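Local atomic coordinates of centrosomal protein of 104 kDa (Homo sapiens, PDB entry 5LPH), a protein that is required for ciliogenesis and for structural integrity at the ciliary tip, and interacts with tubulin, its TOG domain being the part studied here. Residues 69-74 against 116-121; 84-89 against 121-126; 163-168 against 203-208; 247-250 against 255-258; 266-271 against 275-280. One frame throughout, in Å; residues are numbered along the deposited sequence. Where two conformers were deposited one is given.

The five contacts follow the all-helical, HEAT-type solenoid of the TOG domain from one end toward the other, the centres of contacts 1 and 5 lying about 51 Å apart. Contacts 1 and 2, with centres about 9 Å apart, share helix 106-126 and Thr121; their segments alternate along the chain, and helix 106-126 packs against both helix 60-76 and helix 83-100. Contact 3 follows about 22 Å from contact 1, joined to it by the Lys117-Glu166 salt bridge. Contact 4 lies about 21 Å beyond contact 3, and contact 5 a further 14 Å, centre to centre, linked through the stacked rings of Tyr249 and Phe280. The elongated domain is thus built from neighbour-to-neighbour packing.

Contact 1 (69-74 against 116-121); sequences ALSKKL and LKMIIT
Segments 69-74 and 116-121 run nearly parallel, their axes 10.6 Å apart at an angle of 17°, and meet through Ser71 and Leu74 on one side and Met118 and Ile119 on the other. They belong to helices 60-76 and 106-126 of the TOG domain, a HEAT-type helical solenoid; no hydrogen bond joins the two segments. Helix 83-100, which comes between them in sequence, also packs here, Leu74 touching Thr89 and Ser93 and Ile119 touching Leu90.

Met118, a selenomethionine, reaches across to helix 60-76. Its CG is anti to the backbone N (chi1 179°), and two further bends bring the methyl CE up to Ser71. In the conformer described, CE lies 3.4 Å from Ser71 OG and equally near the carbonyl oxygen of that residue; a second conformer was deposited, so these approaches are less certain. Leu74 CD1 also touches this methyl, at 3.8 Å from Met118 CE.

The aliphatic contact of Leu74 with Ile119 does not depend on that choice. One methyl of the leucine meets the longer branch of the isoleucine obliquely: Leu74 CD1 is 3.7 Å from Ile119 CG1 and 4.0 Å from Ile119 CD1.

Contact 2 (84-89 against 121-126); sequences EDLKNT and TQYIPK
Tyr123 reaches from helix 106-126 across to Leu86 and Thr89 of helix 83-100, within the HEAT-type solenoid of the TOG domain. The polar part of the contact is one hydrogen bond, from Tyr123 OH to the backbone oxygen Leu86 O, 2.8 Å long. The hydroxyl approaches well to the side of the carbonyl, with a C=O...donor angle of 111°, and is tilted 16° from its plane; Leu86 O in turn lies at the edge of the tyrosine ring, in its plane. A side chain of one helix thus grips the main chain of another.

The apolar contacts gather at the same end of the ring. Leu86 CD2 comes within 3.3 Å of Tyr123 OH and 3.9 Å of Tyr123 CZ, so the end of the ring lies against the leucine methyl, while Thr89 CB is 4.1 Å from Tyr123 OH. With CG anti to the backbone N (chi1 -177°), the ring extends outward to this site; His127 packs edge-to-face with it, and Leu74 of helix 60-76 touches it too. A phenylalanine here would probably leave Leu86 O without its bond from the neighbouring helix.

Within helix 83-100 the rotation of Thr89 is set by a bond from its hydroxyl. Asp85 O accepts both Thr89 N, at 3.0 Å, and Thr89 OG1, at 2.9 Å, the two donors reaching that oxygen from opposite faces of its carbonyl plane.

Contact 3 (163-168 against 203-208); sequences FIQEMA and LARLLK
Gln165 reaches from helix 154-169 to Leu206 and Arg205 of helix 193-210, two helices of the HEAT-type solenoid that run 22° from parallel here; segment 163-168 lies in the first HEAT repeat. Its CB points toward the second helix and carries CG against Leu206, with Gln165 CG 3.8 Å from Leu206 CD2. Beyond CG the chain is extended, and at CD the amide meets the guanidinium of Arg205. The arginine chain bends at chi3, turning its guanidinium toward the glutamine. At the tip Gln165 OE1 accepts a bond from Arg205 NE, 3.0 Å long and nearly straight at 175°. The oxygen lies in the guanidinium plane, at its edge, whereas NE stands well out of the amide plane, the two planes being 39° apart. An alanine in place of Gln165 would probably leave Arg205 NE without this acceptor and open a gap beside the methyl of Leu206.

Leu206 itself is buried, touching Leu183 and Phe217, and Ala168 also packs on Ile179. Between the helices, Ala168 CB faces both methyls of the leucine, 3.8 Å from Leu206 CD1 and from Leu206 CD2.

Contact 4 (247-250 against 255-258); sequences DMYR and SILE
Ile256 is the main bump of this contact, and the hollow it fills lies on helix 235-252, between the backbone of Met248 and the ring of Tyr249. The helix belongs to the second HEAT repeat of the solenoid; segment 255-258, in the connection to helix 271-283, folds back beside the C-terminal part of the helix, with a 3-10 turn at 257-258.

The two branches of the isoleucine divide the hollow. CG1 sits between the backbone N and the carbonyl carbon (chi1 76°), a crowded position that places its terminal methyl against the helix backbone: Ile256 CD1 lies 3.8 Å from Tyr249 N and as close to Tyr249 CB, and 3.9 Å from the ring atom Tyr249 CD1. The shorter branch fills the neighbouring part, with Ile256 CG2 4.0 Å from Met248 O. Met248 CB is 4.4 Å from Ile256 CG2, and the selenomethionine side chain also packs on Ile219, Val222 and Met223 of helix 219-229.

Tyr249 borders the hollow with its CB and its ring edge, which the methyl CD1 of Ile256 meets near the ring plane, the two side chains crossing at about a right angle. With CG anti to its N (chi1 -169°), the ring is stacked with Phe280, while the hydroxyl bonds to Asp284; Ile256 touches Phe280 as well, so the methyl CD1 lies close to two aromatic side chains.

A smaller bump follows at the rim. Leu257 CD1 meets the edge of the tyrosine ring, in its plane, 3.7 Å from Tyr249 CE1.

Contact 5 (266-271 against 275-280); sequences NTRRNI and TIFEGF
Two donors of Thr275 converge on Ile271 O: the backbone Thr275 N at 3.2 Å, with a nearly straight N-H...O angle of 168°, and the hydroxyl Thr275 OG1 at 2.9 Å. They reach the oxygen from opposite faces of its carbonyl plane. The threonine side chain turns its OG1 anti to the carbonyl carbon (chi1 -44°), back along the helix, which makes this second bond possible.

Beside it, Phe277 meets the residues ahead of the helix. Thr267 CG2 touches the edge of its ring, 3.7 Å from Phe277 CE2, and Arg268, extended from CG to NE, passes Phe277 at an oblique angle: Arg268 NH2 is 3.7 Å from Phe277 CB. The guanidinium and ring planes are 6° apart, but the contact is with CB, not a stack on the ring, while Glu278 N stands over one guanidinium face, 4.2 Å from Arg268 NH2.

These residues lie where the connection after helix 235-252 turns into helix 271-283, the last modelled helix of this HEAT-type TOG domain. Asn270 occupies the N-cap position but its side chain makes no capping bond; Asn270 N bonds to Thr267 O at 3.3 Å.

Further out, Arg268 forms a salt bridge through NH2 with Asp263, and Thr267 OG1 is bonded to the carbonyl of Pro262, which is consistent with these side chains being held against Phe277. The carboxylate of Glu278 stays farther from the arginine, Glu278 OE2 being 4.8 Å from Arg268 NH1.

Contact 1 (69-74 against 116-121)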
# COMPACT_ATOMS: atom_id res chain seq x y z
N ALA A 69 -19.91 -12.48 -3.30
CA ALA A 69 -20.85 -12.51 -4.44
C ALA A 69 -20.29 -11.74 -5.64
O ALA A 69 -20.39 -12.19 -6.79
CB ALA A 69 -22.20 -11.93 -4.05
N LEU A 70 -19.70 -10.58 -5.37
CA LEU A 70 -19.06 -9.75 -6.39
C LEU A 70 -17.88 -10.49 -7.03
O LEU A 70 -17.69 -10.42 -8.25
CB LEU A 70 -18.61 -8.43 -5.76
CG LEU A 70 -18.21 -7.27 -6.66
CD1 LEU A 70 -19.26 -6.98 -7.72
CD2 LEU A 70 -17.96 -6.04 -5.80
N SER A 71 -17.11 -11.19 -6.20
CA SER A 71 -16.02 -12.05 -6.66
C SER A 71 -16.49 -13.09 -7.68
O SER A 71 -15.88 -13.24 -8.74
CB SER A 71 -15.34 -12.72 -5.46
OG SER A 71 -14.20 -13.46 -5.84
N LYS A 72 -17.57 -13.80 -7.36
CA LYS A 72 -18.20 -14.76 -8.29
C LYS A 72 -18.65 -14.09 -9.59
O LYS A 72 -18.31 -14.56 -10.67
CB LYS A 72 -19.42 -15.45 -7.65
CG LYS A 72 -19.11 -16.67 -6.80
CD LYS A 72 -20.36 -17.18 -6.10
CE LYS A 72 -20.16 -18.53 -5.44
NZ LYS A 72 -20.33 -19.66 -6.40
N LYS A 73 -19.41 -13.01 -9.45
CA LYS A 73 -19.94 -12.24 -10.58
C LYS A 73 -18.87 -11.77 -11.57
O LYS A 73 -19.07 -11.86 -12.78
CB LYS A 73 -20.75 -11.04 -10.07
CG LYS A 73 -21.20 -10.04 -11.13
CD LYS A 73 -22.37 -9.20 -10.63
CE LYS A 73 -22.54 -7.92 -11.43
NZ LYS A 73 -23.67 -7.11 -10.90
N LEU A 74 -17.75 -11.26 -11.06
CA LEU A 74 -16.66 -10.78 -11.92
C LEU A 74 -16.08 -11.88 -12.80
O LEU A 74 -15.87 -11.66 -13.99
CB LEU A 74 -15.54 -10.13 -11.10
CG LEU A 74 -15.81 -8.75 -10.48
CD1 LEU A 74 -14.71 -8.30 -9.54
CD2 LEU A 74 -15.97 -7.72 -11.57
N LEU A 116 -9.58 -8.07 -4.33
CA LEU A 116 -8.59 -7.18 -4.95
C LEU A 116 -7.55 -7.97 -5.72
O LEU A 116 -7.24 -7.64 -6.86
CB LEU A 116 -7.91 -6.31 -3.89
CG LEU A 116 -6.93 -5.22 -4.37
CD1 LEU A 116 -7.52 -4.36 -5.47
CD2 LEU A 116 -6.50 -4.35 -3.19
N LYS A 117 -7.03 -9.03 -5.09
CA LYS A 117 -6.06 -9.91 -5.74
C LYS A 117 -6.63 -10.56 -7.01
O LYS A 117 -5.94 -10.64 -8.03
CB LYS A 117 -5.54 -10.98 -4.77
CG LYS A 117 -4.64 -12.01 -5.42
CD LYS A 117 -3.81 -12.78 -4.41
CE LYS A 117 -3.03 -13.89 -5.11
NZ LYS A 117 -2.28 -14.74 -4.16
N MSE A 118 -7.88 -11.01 -6.96
CA MSE A 118 -8.53 -11.62 -8.13
C MSE A 118 -8.67 -10.63 -9.26
O MSE A 118 -8.48 -10.98 -10.42
CB MSE A 118 -9.91 -12.20 -7.76
CG MSE A 118 -10.63 -12.82 -8.96
SE MSE A 118 -11.73 -11.44 -9.84
CE MSE A 118 -13.03 -11.50 -8.38
N ILE A 119 -9.01 -9.38 -8.94
CA ILE A 119 -9.17 -8.33 -9.97
C ILE A 119 -7.85 -8.05 -10.69
O ILE A 119 -7.81 -8.00 -11.92
CB ILE A 119 -9.75 -7.02 -9.37
CG1 ILE A 119 -11.22 -7.23 -8.97
CG2 ILE A 119 -9.69 -5.88 -10.39
CD1 ILE A 119 -11.74 -6.20 -7.99
N ILE A 120 -6.77 -7.87 -9.93
CA ILE A 120 -5.46 -7.55 -10.51
C ILE A 120 -4.84 -8.75 -11.24
O ILE A 120 -4.31 -8.58 -12.33
CB ILE A 120 -4.48 -7.00 -9.44
CG1 ILE A 120 -4.99 -5.66 -8.88
CG2 ILE A 120 -3.08 -6.82 -10.02
CD1 ILE A 120 -4.37 -5.26 -7.56
N THR A 121 -4.92 -9.93 -10.64
CA THR A 121 -4.18 -11.13 -11.09
C THR A 121 -4.95 -12.06 -12.04
O THR A 121 -4.32 -12.85 -12.75
CB THR A 121 -3.68 -11.90 -9.83
OG1 THR A 121 -2.76 -11.06 -9.12
CG2 THR A 121 -3.02 -13.28 -10.07

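Contact 2 (84-89 against 121-126)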
# COMPACT_ATOMS: atom_id res chain seq x y z
N GLU A 84 -16.05 -1.46 -22.19
CA GLU A 84 -16.57 -0.41 -21.31
C GLU A 84 -17.39 -0.96 -20.14
O GLU A 84 -17.33 -0.40 -19.04
CB GLU A 84 -17.36 0.64 -22.09
CG GLU A 84 -16.49 1.57 -22.92
CD GLU A 84 -15.59 2.46 -22.08
OE1 GLU A 84 -16.12 3.20 -21.22
OE2 GLU A 84 -14.36 2.42 -22.27
N ASP A 85 -18.14 -2.04 -20.37
CA ASP A 85 -18.86 -2.72 -19.28
C ASP A 85 -17.88 -3.39 -18.31
O ASP A 85 -18.06 -3.31 -17.09
CB ASP A 85 -19.85 -3.76 -19.84
CG ASP A 85 -20.95 -3.14 -20.71
OD1 ASP A 85 -21.20 -1.91 -20.62
OD2 ASP A 85 -21.59 -3.89 -21.48
N LEU A 86 -16.85 -4.04 -18.85
CA LEU A 86 -15.81 -4.66 -18.03
C LEU A 86 -15.05 -3.64 -17.18
O LEU A 86 -14.76 -3.92 -16.02
CB LEU A 86 -14.82 -5.45 -18.90
CG LEU A 86 -15.39 -6.69 -19.58
CD1 LEU A 86 -14.47 -7.16 -20.70
CD2 LEU A 86 -15.64 -7.81 -18.58
N LYS A 87 -14.75 -2.48 -17.76
CA LYS A 87 -14.09 -1.40 -17.02
C LYS A 87 -14.98 -0.76 -15.96
O LYS A 87 -14.53 -0.52 -14.84
CB LYS A 87 -13.56 -0.32 -17.96
CG LYS A 87 -12.35 -0.74 -18.79
CD LYS A 87 -11.97 0.33 -19.79
CE LYS A 87 -10.91 -0.16 -20.76
NZ LYS A 87 -10.46 0.91 -21.70
N ASN A 88 -16.24 -0.48 -16.30
CA ASN A 88 -17.20 0.06 -15.32
C ASN A 88 -17.37 -0.86 -14.12
O ASN A 88 -17.36 -0.41 -12.97
CB ASN A 88 -18.58 0.30 -15.96
CG ASN A 88 -18.60 1.46 -16.92
OD1 ASN A 88 -17.78 2.38 -16.83
ND2 ASN A 88 -19.54 1.43 -17.86
N THR A 89 -17.52 -2.15 -14.40
CA THR A 89 -17.66 -3.17 -13.36
C THR A 89 -16.41 -3.24 -12.47
O THR A 89 -16.52 -3.37 -11.25
CB THR A 89 -17.98 -4.53 -13.99
OG1 THR A 89 -19.24 -4.45 -14.67
CG2 THR A 89 -18.09 -5.60 -12.94
N THR A 121 -4.92 -9.93 -10.64
CA THR A 121 -4.18 -11.13 -11.09
C THR A 121 -4.95 -12.06 -12.04
O THR A 121 -4.32 -12.85 -12.75
CB THR A 121 -3.68 -11.90 -9.83
OG1 THR A 121 -2.76 -11.06 -9.12
CG2 THR A 121 -3.02 -13.28 -10.07
N GLN A 122 -6.28 -11.98 -12.06
CA GLN A 122 -7.09 -12.90 -12.87
C GLN A 122 -8.02 -12.20 -13.88
O GLN A 122 -8.01 -12.53 -15.06
CB GLN A 122 -7.91 -13.83 -11.97
CG GLN A 122 -7.07 -14.53 -10.90
CD GLN A 122 -7.85 -15.62 -10.18
OE1 GLN A 122 -8.12 -15.52 -8.98
NE2 GLN A 122 -8.21 -16.67 -10.90
N TYR A 123 -8.81 -11.24 -13.40
CA TYR A 123 -9.79 -10.53 -14.23
C TYR A 123 -9.14 -9.68 -15.31
O TYR A 123 -9.51 -9.76 -16.48
CB TYR A 123 -10.66 -9.65 -13.32
CG TYR A 123 -11.80 -8.87 -13.97
CD1 TYR A 123 -13.06 -9.44 -14.13
CD2 TYR A 123 -11.63 -7.54 -14.35
CE1 TYR A 123 -14.11 -8.72 -14.68
CE2 TYR A 123 -12.67 -6.82 -14.90
CZ TYR A 123 -13.91 -7.41 -15.06
OH TYR A 123 -14.94 -6.67 -15.60
N ILE A 124 -8.18 -8.84 -14.91
CA ILE A 124 -7.50 -7.95 -15.86
C ILE A 124 -6.79 -8.71 -17.00
O ILE A 124 -7.02 -8.39 -18.17
CB ILE A 124 -6.57 -6.94 -15.14
CG1 ILE A 124 -7.43 -5.83 -14.50
CG2 ILE A 124 -5.54 -6.33 -16.10
CD1 ILE A 124 -6.69 -4.91 -13.55
N PRO A 125 -5.92 -9.70 -16.68
CA PRO A 125 -5.32 -10.53 -17.75
C PRO A 125 -6.29 -11.40 -18.56
O PRO A 125 -6.05 -11.62 -19.75
CB PRO A 125 -4.30 -11.40 -16.99
CG PRO A 125 -4.64 -11.28 -15.55
CD PRO A 125 -5.27 -9.93 -15.38
N LYS A 126 -7.37 -11.88 -17.94
CA LYS A 126 -8.40 -12.65 -18.66
C LYS A 126 -9.04 -11.86 -19.80
O LYS A 126 -9.24 -12.40 -20.89
CB LYS A 126 -9.49 -13.13 -17.69
CG LYS A 126 -10.70 -13.81 -18.33
CD LYS A 126 -11.35 -14.79 -17.37
CE LYS A 126 -12.57 -15.47 -17.96
NZ LYS A 126 -13.84 -14.84 -17.52

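Contact 3 (163-168 against 203-208)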
# COMPACT_ATOMS: atom_id res chain seq x y z
N PHE A 163 0.26 -8.24 2.19
CA PHE A 163 -0.49 -8.04 0.94
C PHE A 163 0.14 -6.98 0.03
O PHE A 163 0.17 -7.15 -1.18
CB PHE A 163 -1.96 -7.69 1.19
CG PHE A 163 -2.81 -7.71 -0.07
CD1 PHE A 163 -3.37 -8.90 -0.54
CD2 PHE A 163 -3.01 -6.56 -0.81
CE1 PHE A 163 -4.13 -8.92 -1.70
CE2 PHE A 163 -3.77 -6.57 -1.98
CZ PHE A 163 -4.33 -7.75 -2.43
N ILE A 164 0.63 -5.89 0.63
CA ILE A 164 1.30 -4.82 -0.12
C ILE A 164 2.57 -5.35 -0.80
O ILE A 164 2.82 -5.08 -1.98
CB ILE A 164 1.63 -3.61 0.79
CG1 ILE A 164 0.33 -2.95 1.28
CG2 ILE A 164 2.49 -2.58 0.06
CD1 ILE A 164 0.51 -1.87 2.33
N GLN A 165 3.34 -6.13 -0.05
CA GLN A 165 4.53 -6.82 -0.55
C GLN A 165 4.19 -7.80 -1.69
O GLN A 165 4.88 -7.85 -2.70
CB GLN A 165 5.24 -7.50 0.61
CG GLN A 165 6.75 -7.62 0.54
CD GLN A 165 7.32 -8.27 1.80
OE1 GLN A 165 6.91 -7.95 2.92
NE2 GLN A 165 8.28 -9.17 1.62
N GLU A 166 3.10 -8.54 -1.52
CA GLU A 166 2.58 -9.46 -2.54
C GLU A 166 2.21 -8.75 -3.85
O GLU A 166 2.57 -9.22 -4.93
CB GLU A 166 1.36 -10.21 -1.98
CG GLU A 166 1.09 -11.56 -2.62
CD GLU A 166 -0.10 -12.27 -1.99
OE1 GLU A 166 -0.33 -12.13 -0.76
OE2 GLU A 166 -0.82 -12.98 -2.73
N MSE A 167 1.51 -7.62 -3.74
CA MSE A 167 1.11 -6.84 -4.93
C MSE A 167 2.30 -6.18 -5.58
O MSE A 167 2.40 -6.17 -6.80
CB MSE A 167 0.10 -5.72 -4.65
CG MSE A 167 -1.36 -6.08 -4.42
SE MSE A 167 -2.36 -4.39 -4.73
CE MSE A 167 -1.68 -3.28 -3.25
N ALA A 168 3.21 -5.62 -4.78
CA ALA A 168 4.43 -4.98 -5.30
C ALA A 168 5.28 -5.89 -6.20
O ALA A 168 6.00 -5.39 -7.07
CB ALA A 168 5.27 -4.43 -4.16
N LEU A 203 9.64 -0.63 3.29
CA LEU A 203 10.68 -0.01 2.48
C LEU A 203 11.93 -0.88 2.45
O LEU A 203 12.40 -1.24 1.37
CB LEU A 203 11.01 1.39 3.02
CG LEU A 203 12.15 2.17 2.36
CD1 LEU A 203 11.98 2.26 0.86
CD2 LEU A 203 12.22 3.56 2.96
N ALA A 204 12.44 -1.24 3.63
CA ALA A 204 13.64 -2.08 3.72
C ALA A 204 13.47 -3.43 3.01
O ALA A 204 14.37 -3.85 2.28
CB ALA A 204 14.06 -2.28 5.17
N ARG A 205 12.34 -4.10 3.22
CA ARG A 205 12.12 -5.43 2.62
C ARG A 205 11.97 -5.37 1.10
O ARG A 205 12.53 -6.22 0.40
CB ARG A 205 10.93 -6.16 3.26
CG ARG A 205 11.19 -6.67 4.67
CD ARG A 205 10.12 -7.65 5.15
NE ARG A 205 8.77 -7.08 5.16
CZ ARG A 205 8.27 -6.26 6.09
NH1 ARG A 205 8.99 -5.88 7.15
NH2 ARG A 205 7.02 -5.82 5.97
N LEU A 206 11.22 -4.39 0.59
CA LEU A 206 11.01 -4.26 -0.86
C LEU A 206 12.20 -3.66 -1.61
O LEU A 206 12.43 -4.01 -2.77
CB LEU A 206 9.74 -3.47 -1.17
CG LEU A 206 8.45 -4.27 -1.03
CD1 LEU A 206 7.25 -3.33 -1.05
CD2 LEU A 206 8.32 -5.33 -2.12
N LEU A 207 12.94 -2.77 -0.95
CA LEU A 207 14.22 -2.27 -1.47
C LEU A 207 15.20 -3.42 -1.75
O LEU A 207 15.81 -3.47 -2.80
CB LEU A 207 14.83 -1.27 -0.49
CG LEU A 207 16.16 -0.58 -0.79
CD1 LEU A 207 16.12 0.14 -2.13
CD2 LEU A 207 16.47 0.40 0.34
N LYS A 208 15.32 -4.36 -0.80
CA LYS A 208 16.15 -5.56 -0.98
C LYS A 208 15.63 -6.50 -2.08
O LYS A 208 16.42 -7.07 -2.81
CB LYS A 208 16.34 -6.31 0.35
CG LYS A 208 17.11 -5.48 1.37
CD LYS A 208 17.03 -6.04 2.78
CE LYS A 208 17.68 -5.09 3.78
NZ LYS A 208 18.32 -5.83 4.91

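Contact 4 (247-250 against 255-258)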
# COMPACT_ATOMS: atom_id res chain seq x y z
N ASP A 247 23.00 0.47 5.27
CA ASP A 247 22.77 -0.51 4.20
C ASP A 247 22.97 0.07 2.80
O ASP A 247 23.50 -0.61 1.91
CB ASP A 247 21.36 -1.13 4.29
CG ASP A 247 21.22 -2.17 5.40
OD1 ASP A 247 22.24 -2.58 6.00
OD2 ASP A 247 20.08 -2.59 5.68
N MSE A 248 22.58 1.32 2.60
CA MSE A 248 22.76 2.01 1.31
C MSE A 248 24.21 2.33 1.05
O MSE A 248 24.63 2.38 -0.11
CB MSE A 248 21.94 3.29 1.25
CG MSE A 248 20.44 2.99 1.20
SE MSE A 248 19.89 2.33 -0.58
CE MSE A 248 19.94 4.05 -1.52
N TYR A 249 24.99 2.54 2.11
CA TYR A 249 26.44 2.75 2.00
C TYR A 249 27.18 1.47 1.60
O TYR A 249 28.11 1.53 0.80
CB TYR A 249 27.01 3.32 3.30
CG TYR A 249 28.44 3.80 3.18
CD1 TYR A 249 28.74 4.94 2.44
CD2 TYR A 249 29.48 3.10 3.78
CE1 TYR A 249 30.06 5.38 2.31
CE2 TYR A 249 30.80 3.54 3.66
CZ TYR A 249 31.08 4.67 2.92
OH TYR A 249 32.38 5.11 2.78
N ARG A 250 26.78 0.33 2.15
CA ARG A 250 27.34 -0.98 1.75
C ARG A 250 27.13 -1.31 0.26
O ARG A 250 27.99 -1.94 -0.35
CB ARG A 250 26.73 -2.13 2.58
CG ARG A 250 27.16 -2.17 4.04
CD ARG A 250 26.69 -3.46 4.71
NE ARG A 250 26.89 -3.47 6.16
CZ ARG A 250 26.06 -2.97 7.08
NH1 ARG A 250 24.91 -2.38 6.74
NH2 ARG A 250 26.38 -3.05 8.37
N SER A 255 28.21 7.45 -3.92
CA SER A 255 27.11 8.25 -4.49
C SER A 255 26.01 8.70 -3.49
O SER A 255 25.17 9.53 -3.86
CB SER A 255 26.49 7.51 -5.69
OG SER A 255 26.36 6.12 -5.43
N ILE A 256 26.02 8.19 -2.26
CA ILE A 256 25.07 8.63 -1.23
C ILE A 256 25.56 9.80 -0.36
O ILE A 256 24.77 10.39 0.37
CB ILE A 256 24.61 7.47 -0.30
CG1 ILE A 256 25.68 7.07 0.73
CG2 ILE A 256 24.19 6.25 -1.12
CD1 ILE A 256 25.12 6.30 1.91
N LEU A 257 26.86 10.13 -0.42
CA LEU A 257 27.45 11.11 0.50
C LEU A 257 26.96 12.55 0.30
O LEU A 257 26.94 13.33 1.25
CB LEU A 257 28.99 11.10 0.45
CG LEU A 257 29.76 10.03 1.20
CD1 LEU A 257 29.27 8.65 0.81
CD2 LEU A 257 31.26 10.15 1.00
N GLU A 258 26.58 12.89 -0.92
CA GLU A 258 25.98 14.20 -1.22
C GLU A 258 24.67 14.47 -0.46
O GLU A 258 24.36 15.62 -0.15
CB GLU A 258 25.77 14.36 -2.74
CG GLU A 258 24.69 13.47 -3.35
CD GLU A 258 24.82 13.32 -4.86
OE1 GLU A 258 25.89 12.92 -5.34
OE2 GLU A 258 23.83 13.59 -5.57

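Contact 5 (266-271 against 275-280)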
# COMPACT_ATOMS: atom_id res chain seq x y z
N ASN A 266 32.27 18.69 14.17
CA ASN A 266 31.12 19.57 14.45
C ASN A 266 29.78 18.91 14.08
O ASN A 266 28.79 19.07 14.80
CB ASN A 266 31.27 20.91 13.72
CG ASN A 266 30.26 21.95 14.16
OD1 ASN A 266 29.63 21.84 15.22
ND2 ASN A 266 30.10 22.99 13.35
N THR A 267 29.76 18.19 12.96
CA THR A 267 28.60 17.38 12.56
C THR A 267 28.34 16.24 13.55
O THR A 267 27.19 15.95 13.88
CB THR A 267 28.80 16.78 11.15
OG1 THR A 267 29.16 17.81 10.23
CG2 THR A 267 27.53 16.10 10.66
N ARG A 268 29.42 15.62 14.03
CA ARG A 268 29.33 14.47 14.95
C ARG A 268 28.82 14.79 16.37
O ARG A 268 28.59 13.86 17.14
CB ARG A 268 30.69 13.75 15.04
CG ARG A 268 31.09 13.02 13.77
CD ARG A 268 32.30 12.14 13.99
NE ARG A 268 32.71 11.46 12.76
CZ ARG A 268 33.56 10.43 12.68
NH1 ARG A 268 34.13 9.92 13.78
NH2 ARG A 268 33.85 9.90 11.49
N ARG A 269 28.65 16.07 16.70
CA ARG A 269 27.99 16.47 17.95
C ARG A 269 26.48 16.16 18.00
O ARG A 269 25.85 16.34 19.04
CB ARG A 269 28.23 17.96 18.25
CG ARG A 269 29.66 18.34 18.62
CD ARG A 269 29.86 19.83 18.40
NE ARG A 269 30.93 20.42 19.18
CZ ARG A 269 30.83 20.85 20.44
NH1 ARG A 269 29.69 20.75 21.13
NH2 ARG A 269 31.90 21.38 21.02
N ASN A 270 25.90 15.73 16.87
CA ASN A 270 24.60 15.04 16.88
C ASN A 270 24.90 13.53 16.95
O ASN A 270 25.66 13.01 16.14
CB ASN A 270 23.81 15.39 15.62
CG ASN A 270 22.30 15.26 15.80
OD1 ASN A 270 21.71 15.88 16.69
ND2 ASN A 270 21.67 14.48 14.93
N ILE A 271 24.30 12.85 17.92
CA ILE A 271 24.65 11.46 18.25
C ILE A 271 24.33 10.46 17.12
O ILE A 271 25.04 9.46 16.94
CB ILE A 271 24.00 11.04 19.61
CG1 ILE A 271 24.55 11.92 20.75
CG2 ILE A 271 24.22 9.56 19.93
CD1 ILE A 271 23.65 11.99 21.96
N THR A 275 27.03 7.94 14.92
CA THR A 275 26.79 6.52 14.62
C THR A 275 26.90 6.20 13.12
O THR A 275 27.47 5.17 12.74
CB THR A 275 25.40 6.06 15.12
OG1 THR A 275 25.15 6.58 16.43
CG2 THR A 275 25.29 4.53 15.14
N ILE A 276 26.35 7.08 12.29
CA ILE A 276 26.38 6.92 10.83
C ILE A 276 27.81 6.99 10.30
O ILE A 276 28.24 6.09 9.57
CB ILE A 276 25.49 7.98 10.13
CG1 ILE A 276 24.01 7.69 10.41
CG2 ILE A 276 25.73 7.99 8.61
CD1 ILE A 276 23.08 8.87 10.19
N PHE A 277 28.54 8.05 10.66
CA PHE A 277 29.87 8.29 10.08
C PHE A 277 30.94 7.31 10.57
O PHE A 277 31.79 6.90 9.77
CB PHE A 277 30.32 9.75 10.29
CG PHE A 277 29.54 10.74 9.46
CD1 PHE A 277 29.49 10.62 8.07
CD2 PHE A 277 28.88 11.81 10.06
CE1 PHE A 277 28.78 11.53 7.30
CE2 PHE A 277 28.17 12.73 9.30
CZ PHE A 277 28.12 12.59 7.92
N GLU A 278 30.92 6.93 11.85
CA GLU A 278 31.80 5.84 12.32
C GLU A 278 31.27 4.47 11.87
O GLU A 278 32.04 3.51 11.80
CB GLU A 278 32.05 5.91 13.84
CG GLU A 278 30.91 5.50 14.75
CD GLU A 278 31.24 5.68 16.23
OE1 GLU A 278 30.61 5.02 17.10
OE2 GLU A 278 32.12 6.50 16.54
N GLY A 279 29.98 4.39 11.55
CA GLY A 279 29.42 3.28 10.79
C GLY A 279 30.04 3.16 9.40
O GLY A 279 30.43 2.06 9.00
N PHE A 280 30.14 4.27 8.68
CA PHE A 280 30.82 4.30 7.37
C PHE A 280 32.29 3.91 7.49
O PHE A 280 32.81 3.16 6.66
CB PHE A 280 30.73 5.68 6.70
CG PHE A 280 29.34 6.10 6.27
CD1 PHE A 280 28.25 5.22 6.25
CD2 PHE A 280 29.14 7.41 5.84
CE1 PHE A 280 27.00 5.66 5.84
CE2 PHE A 280 27.89 7.85 5.43
CZ PHE A 280 26.81 6.97 5.43